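Local structure of GENE 22 product (2XC8) at residues B[10-15]-B[28-34]; B[60-66]-B[92-98]. The protein is of unknown function but shares fold similarity with a domain of the lactococcal phage p2 receptor-binding protein. Residues are numbered along the deposited sequence.

Interaction 1 (10-15 with 28-34) and interaction 2 (60-66 with 92-98) are antiparallel strand pairs from two different sheets that face each other across the core, their centres about 12 Å apart. Interaction 1 belongs to the smaller sheet, interaction 2 to the larger mixed sheet. Among the contacts that join them, W11 CZ3 lies 3.5 Å from M64 CE, W11 NE1 lies 3.6 Å from R93 NH2, and L31 CD1 packs 3.8 Å from both M96 CE and I95 CG2; M64 and M96 are both selenomethionine. W11, L13 and L31 of interaction 1 thus meet L62, M64, R93, I95 and M96 of interaction 2, as in a beta-sandwich.

Interaction 1 of 2, residues B[10-15]-B[28-34]; sequences VWYLTS and AGELHKG
W11, Y12 and H32 bury the most surface where strand 11-13 runs antiparallel to strand 29-33, the axes 4.7 Å apart at 169°. Y12 and H32 form the hydrogen-bonded pair, with Y12 N to H32 O 3.0 Å and H32 N to Y12 O 2.8 Å; W11-K33 and L13-L31 flank it as non-hydrogen-bonded pairs. G34 N to V10 O (2.8 Å) and T14 N to E30 O (3.0 Å) extend the ladder, and T14 OG1 accepts from E30 N at 2.9 Å. Y12 (chi1 p) lays its ring over H32 CB, 3.5 Å from the centroid; the H32 ring (chi1 m) is nearly parallel, at 6°, but slid aside. A water joins H32 ND1 (2.9 Å), G34 O (2.7 Å) and Y12 OH (3.3 Å). On the opposite face, K33 CB sits 3.7 Å from the centroid of the W11 (chi1 m) six-membered ring (CH-pi), W11 CE3 touches L31 CG at 3.8 Å, and K33 NZ forms a salt bridge with E36. Buried L13 and L31, beside W11, pack against the mixed sheet, so the pair has one wet and one dry side.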
loop_
_atom_site.group_PDB
_atom_site.type_symbol
_atom_site.label_atom_id
_atom_site.label_comp_id
_atom_site.label_asym_id
_atom_site.label_seq_id
_atom_site.Cartn_x
_atom_site.Cartn_y
_atom_site.Cartn_z
ATOM N N VAL B 10 16.221 -9.069 4.407
ATOM C CA VAL B 10 16.610 -10.370 3.860
ATOM C C VAL B 10 15.355 -11.201 3.587
ATOM O O VAL B 10 15.186 -11.751 2.497
ATOM C CB VAL B 10 17.574 -11.130 4.813
ATOM C CG1 VAL B 10 17.951 -12.494 4.240
ATOM C CG2 VAL B 10 18.829 -10.304 5.083
ATOM N N TRP B 11 14.479 -11.272 4.589
ATOM C CA TRP B 11 13.174 -11.904 4.447
ATOM C C TRP B 11 12.157 -10.881 3.956
ATOM O O TRP B 11 11.874 -9.897 4.643
ATOM C CB TRP B 11 12.711 -12.498 5.778
ATOM C CG TRP B 11 13.472 -13.713 6.209
ATOM C CD1 TRP B 11 14.607 -13.741 6.965
ATOM C CD2 TRP B 11 13.144 -15.078 5.923
ATOM N NE1 TRP B 11 15.012 -15.039 7.165
ATOM C CE2 TRP B 11 14.132 -15.881 6.536
ATOM C CE3 TRP B 11 12.114 -15.702 5.207
ATOM C CZ2 TRP B 11 14.119 -17.276 6.457
ATOM C CZ3 TRP B 11 12.105 -17.088 5.125
ATOM C CH2 TRP B 11 13.103 -17.860 5.747
ATOM N N TYR B 12 11.618 -11.115 2.762
ATOM C CA TYR B 12 10.613 -10.220 2.192
ATOM C C TYR B 12 9.436 -10.962 1.566
ATOM O O TYR B 12 9.570 -12.100 1.109
ATOM C CB TYR B 12 11.244 -9.226 1.204
ATOM C CG TYR B 12 11.881 -9.832 -0.030
ATOM C CD1 TYR B 12 11.176 -9.918 -1.231
ATOM C CD2 TYR B 12 13.199 -10.288 -0.006
ATOM C CE1 TYR B 12 11.760 -10.462 -2.372
ATOM C CE2 TYR B 12 13.792 -10.833 -1.139
ATOM C CZ TYR B 12 13.068 -10.915 -2.319
ATOM O OH TYR B 12 13.650 -11.456 -3.444
ATOM N N LEU B 13 8.284 -10.294 1.557
ATOM C CA LEU B 13 7.031 -10.879 1.099
ATOM C C LEU B 13 6.471 -10.101 -0.091
ATOM O O LEU B 13 6.312 -8.879 -0.025
ATOM C CB LEU B 13 6.023 -10.904 2.256
ATOM C CG LEU B 13 4.650 -11.554 2.070
ATOM C CD1 LEU B 13 4.761 -13.059 1.872
ATOM C CD2 LEU B 13 3.751 -11.239 3.257
ATOM N N THR B 14 6.177 -10.817 -1.174
ATOM C CA THR B 14 5.672 -10.203 -2.406
ATOM C C THR B 14 4.145 -10.084 -2.416
ATOM O O THR B 14 3.563 -9.543 -3.362
ATOM C CB THR B 14 6.144 -10.963 -3.669
ATOM O OG1 THR B 14 5.697 -12.323 -3.610
ATOM C CG2 THR B 14 7.666 -10.930 -3.786
ATOM N N SER B 15 3.511 -10.591 -1.359
ATOM C CA SER B 15 2.068 -10.471 -1.174
ATOM C C SER B 15 1.641 -9.012 -1.082
ATOM O O SER B 15 2.238 -8.217 -0.353
ATOM C CB SER B 15 1.620 -11.207 0.089
ATOM O OG SER B 15 1.815 -12.606 -0.029
ATOM N N ALA B 28 -2.262 -13.708 -2.322
ATOM C CA ALA B 28 -1.341 -14.832 -2.400
ATOM C C ALA B 28 -0.005 -14.324 -2.928
ATOM O O ALA B 28 0.032 -13.518 -3.863
ATOM C CB ALA B 28 -1.898 -15.917 -3.306
ATOM N N GLY B 29 1.085 -14.781 -2.322
ATOM C CA GLY B 29 2.408 -14.319 -2.713
ATOM C C GLY B 29 3.527 -15.273 -2.362
ATOM O O GLY B 29 3.313 -16.479 -2.217
ATOM N N GLU B 30 4.727 -14.716 -2.229
ATOM C CA GLU B 30 5.926 -15.504 -1.978
ATOM C C GLU B 30 6.781 -14.887 -0.882
ATOM O O GLU B 30 7.056 -13.685 -0.895
ATOM C CB GLU B 30 6.757 -15.635 -3.255
ATOM C CG GLU B 30 6.125 -16.488 -4.343
ATOM C CD GLU B 30 6.931 -16.484 -5.629
ATOM O OE1 GLU B 30 7.196 -17.581 -6.164
ATOM O OE2 GLU B 30 7.303 -15.390 -6.105
ATOM N N LEU B 31 7.192 -15.724 0.064
ATOM C CA LEU B 31 8.152 -15.326 1.081
ATOM C C LEU B 31 9.550 -15.689 0.596
ATOM O O LEU B 31 9.822 -16.848 0.276
ATOM C CB LEU B 31 7.844 -16.016 2.414
ATOM C CG LEU B 31 8.708 -15.677 3.636
ATOM C CD1 LEU B 31 8.516 -14.231 4.076
ATOM C CD2 LEU B 31 8.395 -16.627 4.780
ATOM N N HIS B 32 10.427 -14.691 0.539
ATOM C CA HIS B 32 11.798 -14.888 0.082
ATOM C C HIS B 32 12.850 -14.735 1.172
ATOM O O HIS B 32 12.780 -13.822 1.996
ATOM C CB HIS B 32 12.170 -13.859 -0.983
ATOM C CG HIS B 32 11.424 -14.004 -2.271
ATOM N ND1 HIS B 32 12.026 -14.431 -3.435
ATOM C CD2 HIS B 32 10.131 -13.752 -2.587
ATOM C CE1 HIS B 32 11.135 -14.448 -4.410
ATOM N NE2 HIS B 32 9.977 -14.040 -3.922
ATOM N N LYS B 33 13.825 -15.640 1.157
ATOM C CA LYS B 33 14.939 -15.590 2.095
ATOM C C LYS B 33 16.123 -15.166 1.225
ATOM O O LYS B 33 16.899 -16.004 0.753
ATOM C CB LYS B 33 15.199 -16.944 2.768
ATOM C CG LYS B 33 16.365 -16.962 3.754
ATOM C CD LYS B 33 16.690 -18.383 4.190
ATOM C CE LYS B 33 17.870 -18.417 5.147
ATOM N NZ LYS B 33 18.249 -19.811 5.514
ATOM N N GLY B 34 16.238 -13.858 1.002
ATOM C CA GLY B 34 17.239 -13.301 0.091
ATOM C C GLY B 34 17.042 -13.829 -1.317
ATOM O O GLY B 34 15.951 -13.716 -1.882
HETATM O O HOH W 1 14.783 -14.408 -4.253
#

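Interaction 2 of 2, residues B[60-66]-B[92-98]; sequences LYLHMNV and ERLIMYP
This is an antiparallel strand pairing interrupted by a classic beta bulge, inside the mixed five-stranded sheet where strand 56-64 lies between 93-103 and 71-79. The segment axes approach to 4.4 Å, their directions 140° apart. L62 pairs with M96 (L62 N to M96 O 3.0 Å, M96 N to L62 O 3.1 Å), while I95 N also donates to L62 O at 2.7 Å. I95, with phi/psi -99/-54, is the extra residue, so the register slips by one: H63 faces L94 with CA atoms 4.2 Å apart, and M64 pairs with R93 (M64 N to R93 O 2.8 Å, R93 N to M64 O 2.9 Å). H63 (chi1 p) donates from ND1 to E92 OE1 at 2.7 Å, while its NE2 is hydrogen-bonded to S74 OG. Y61 CB meets L94 CD1 at 3.7 Å, and Y61 CE1 comes within 3.5 Å of Y97 CD2, edge against edge, with the ring planes at 69°. L62 CD2 packs on M96 CG (3.8 Å) on the face covered by L31. Two successive amides sharing one carbonyl are the classic bulge's signature, here in a sandwich sheet.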
loop_
_atom_site.group_PDB
_atom_site.type_symbol
_atom_site.label_atom_id
_atom_site.label_comp_id
_atom_site.label_asym_id
_atom_site.label_seq_id
_atom_site.Cartn_x
_atom_site.Cartn_y
_atom_site.Cartn_z
ATOM N N LEU B 60 -1.406 -9.534 12.989
ATOM C CA LEU B 60 -1.236 -10.598 12.005
ATOM C C LEU B 60 0.197 -11.128 12.014
ATOM O O LEU B 60 1.153 -10.358 11.910
ATOM C CB LEU B 60 -1.625 -10.097 10.609
ATOM C CG LEU B 60 -1.644 -11.082 9.434
ATOM C CD1 LEU B 60 -2.745 -12.128 9.586
ATOM C CD2 LEU B 60 -1.806 -10.330 8.123
ATOM N N TYR B 61 0.330 -12.446 12.145
ATOM C CA TYR B 61 1.637 -13.097 12.214
ATOM C C TYR B 61 1.886 -14.005 11.015
ATOM O O TYR B 61 1.005 -14.763 10.605
ATOM C CB TYR B 61 1.772 -13.918 13.503
ATOM C CG TYR B 61 1.420 -13.179 14.777
ATOM C CD1 TYR B 61 2.197 -12.110 15.227
ATOM C CD2 TYR B 61 0.322 -13.563 15.544
ATOM C CE1 TYR B 61 1.877 -11.433 16.401
ATOM C CE2 TYR B 61 -0.004 -12.894 16.720
ATOM C CZ TYR B 61 0.777 -11.832 17.142
ATOM O OH TYR B 61 0.458 -11.167 18.304
ATOM N N LEU B 62 3.092 -13.918 10.458
ATOM C CA LEU B 62 3.546 -14.857 9.440
ATOM C C LEU B 62 4.662 -15.708 10.033
ATOM O O LEU B 62 5.742 -15.205 10.344
ATOM C CB LEU B 62 4.022 -14.123 8.180
ATOM C CG LEU B 62 4.330 -14.963 6.935
ATOM C CD1 LEU B 62 3.057 -15.524 6.311
ATOM C CD2 LEU B 62 5.108 -14.150 5.912
ATOM N N HIS B 63 4.380 -16.996 10.202
ATOM C CA HIS B 63 5.314 -17.921 10.839
ATOM C C HIS B 63 5.529 -19.174 9.997
ATOM O O HIS B 63 4.702 -19.516 9.150
ATOM C CB HIS B 63 4.822 -18.296 12.240
ATOM C CG HIS B 63 3.380 -18.690 12.284
ATOM N ND1 HIS B 63 2.952 -19.975 12.029
ATOM C CD2 HIS B 63 2.266 -17.966 12.539
ATOM C CE1 HIS B 63 1.636 -20.026 12.131
ATOM N NE2 HIS B 63 1.195 -18.820 12.439
HETATM N N MSE B 64 6.646 -19.855 10.245
HETATM C CA MSE B 64 7.028 -21.030 9.473
HETATM C C MSE B 64 7.414 -22.232 10.329
HETATM O O MSE B 64 8.089 -22.085 11.351
HETATM C CB MSE B 64 8.210 -20.692 8.558
HETATM C CG MSE B 64 8.626 -21.814 7.611
HETATM SE SE MSE B 64 10.407 -21.553 6.865
HETATM C CE MSE B 64 10.081 -19.899 5.894
ATOM N N ASN B 65 6.975 -23.416 9.908
ATOM C CA ASN B 65 7.374 -24.633 10.601
ATOM C C ASN B 65 8.706 -24.939 9.928
ATOM O O ASN B 65 8.743 -25.234 8.734
ATOM C CB ASN B 65 6.364 -25.764 10.373
ATOM C CG ASN B 65 6.798 -27.087 10.997
ATOM O OD1 ASN B 65 7.891 -27.593 10.734
ATOM N ND2 ASN B 65 5.924 -27.663 11.813
ATOM N N VAL B 66 9.795 -24.854 10.688
ATOM C CA VAL B 66 11.146 -24.971 10.122
ATOM C C VAL B 66 11.481 -26.350 9.542
ATOM O O VAL B 66 12.355 -26.465 8.678
ATOM C CB VAL B 66 12.256 -24.528 11.123
ATOM C CG1 VAL B 66 12.184 -23.026 11.375
ATOM C CG2 VAL B 66 12.172 -25.312 12.436
ATOM N N GLU B 92 6.409 -22.448 16.052
ATOM C CA GLU B 92 6.868 -22.092 14.717
ATOM C C GLU B 92 7.656 -20.789 14.704
ATOM O O GLU B 92 7.419 -19.894 15.522
ATOM C CB GLU B 92 5.694 -22.040 13.736
ATOM C CG GLU B 92 5.051 -23.402 13.489
ATOM C CD GLU B 92 3.960 -23.377 12.431
ATOM O OE1 GLU B 92 3.917 -22.426 11.622
ATOM O OE2 GLU B 92 3.145 -24.323 12.406
ATOM N N ARG B 93 8.637 -20.707 13.838
ATOM C CA ARG B 93 9.438 -19.528 13.671
ATOM C C ARG B 93 8.640 -18.354 13.140
ATOM O O ARG B 93 8.082 -18.382 12.107
ATOM C CB ARG B 93 10.629 -19.820 12.775
ATOM C CG ARG B 93 11.590 -18.684 12.690
ATOM C CD ARG B 93 12.704 -18.865 11.725
ATOM N NE ARG B 93 13.334 -17.579 11.535
ATOM C CZ ARG B 93 14.324 -17.320 10.700
ATOM N NH1 ARG B 93 14.831 -18.262 9.946
ATOM N NH2 ARG B 93 14.814 -16.102 10.633
ATOM N N LEU B 94 8.629 -17.289 13.902
ATOM C CA LEU B 94 7.955 -16.096 13.489
ATOM C C LEU B 94 8.820 -15.333 12.522
ATOM O O LEU B 94 9.943 -15.036 12.776
ATOM C CB LEU B 94 7.527 -15.233 14.662
ATOM C CG LEU B 94 6.878 -13.883 14.408
ATOM C CD1 LEU B 94 5.481 -13.931 13.970
ATOM C CD2 LEU B 94 6.963 -13.127 15.635
ATOM N N ILE B 95 8.244 -15.050 11.382
ATOM C CA ILE B 95 8.949 -14.458 10.293
ATOM C C ILE B 95 8.687 -12.985 10.282
ATOM O O ILE B 95 9.597 -12.241 10.287
ATOM C CB ILE B 95 8.563 -15.112 8.948
ATOM C CG1 ILE B 95 8.883 -16.604 8.931
ATOM C CG2 ILE B 95 9.219 -14.435 7.842
ATOM C CD1 ILE B 95 10.308 -16.976 9.119
HETATM N N MSE B 96 7.434 -12.578 10.281
HETATM C CA MSE B 96 7.087 -11.177 10.289
HETATM C C MSE B 96 5.722 -10.766 10.835
HETATM O O MSE B 96 4.819 -11.545 10.881
HETATM C CB MSE B 96 7.235 -10.572 8.905
HETATM C CG MSE B 96 6.387 -11.191 7.865
HETATM SE SE MSE B 96 6.521 -10.547 6.114
HETATM C CE MSE B 96 8.300 -10.869 5.764
ATOM N N TYR B 97 5.623 -9.522 11.281
ATOM C CA TYR B 97 4.355 -8.981 11.756
ATOM C C TYR B 97 3.907 -7.928 10.766
ATOM O O TYR B 97 4.088 -6.770 11.014
ATOM C CB TYR B 97 4.342 -8.287 13.130
ATOM C CG TYR B 97 5.178 -8.840 14.222
ATOM C CD1 TYR B 97 6.525 -8.576 14.275
ATOM C CD2 TYR B 97 4.612 -9.548 15.261
ATOM C CE1 TYR B 97 7.297 -9.066 15.270
ATOM C CE2 TYR B 97 5.366 -10.029 16.276
ATOM C CZ TYR B 97 6.716 -9.789 16.283
ATOM O OH TYR B 97 7.527 -10.259 17.273
ATOM N N PRO B 98 3.310 -8.309 9.658
ATOM C CA PRO B 98 3.073 -7.260 8.653
ATOM C C PRO B 98 1.881 -6.321 8.910
ATOM O O PRO B 98 1.809 -5.259 8.290
ATOM C CB PRO B 98 2.868 -8.054 7.356
ATOM C CG PRO B 98 2.360 -9.377 7.799
ATOM C CD PRO B 98 2.966 -9.652 9.151
#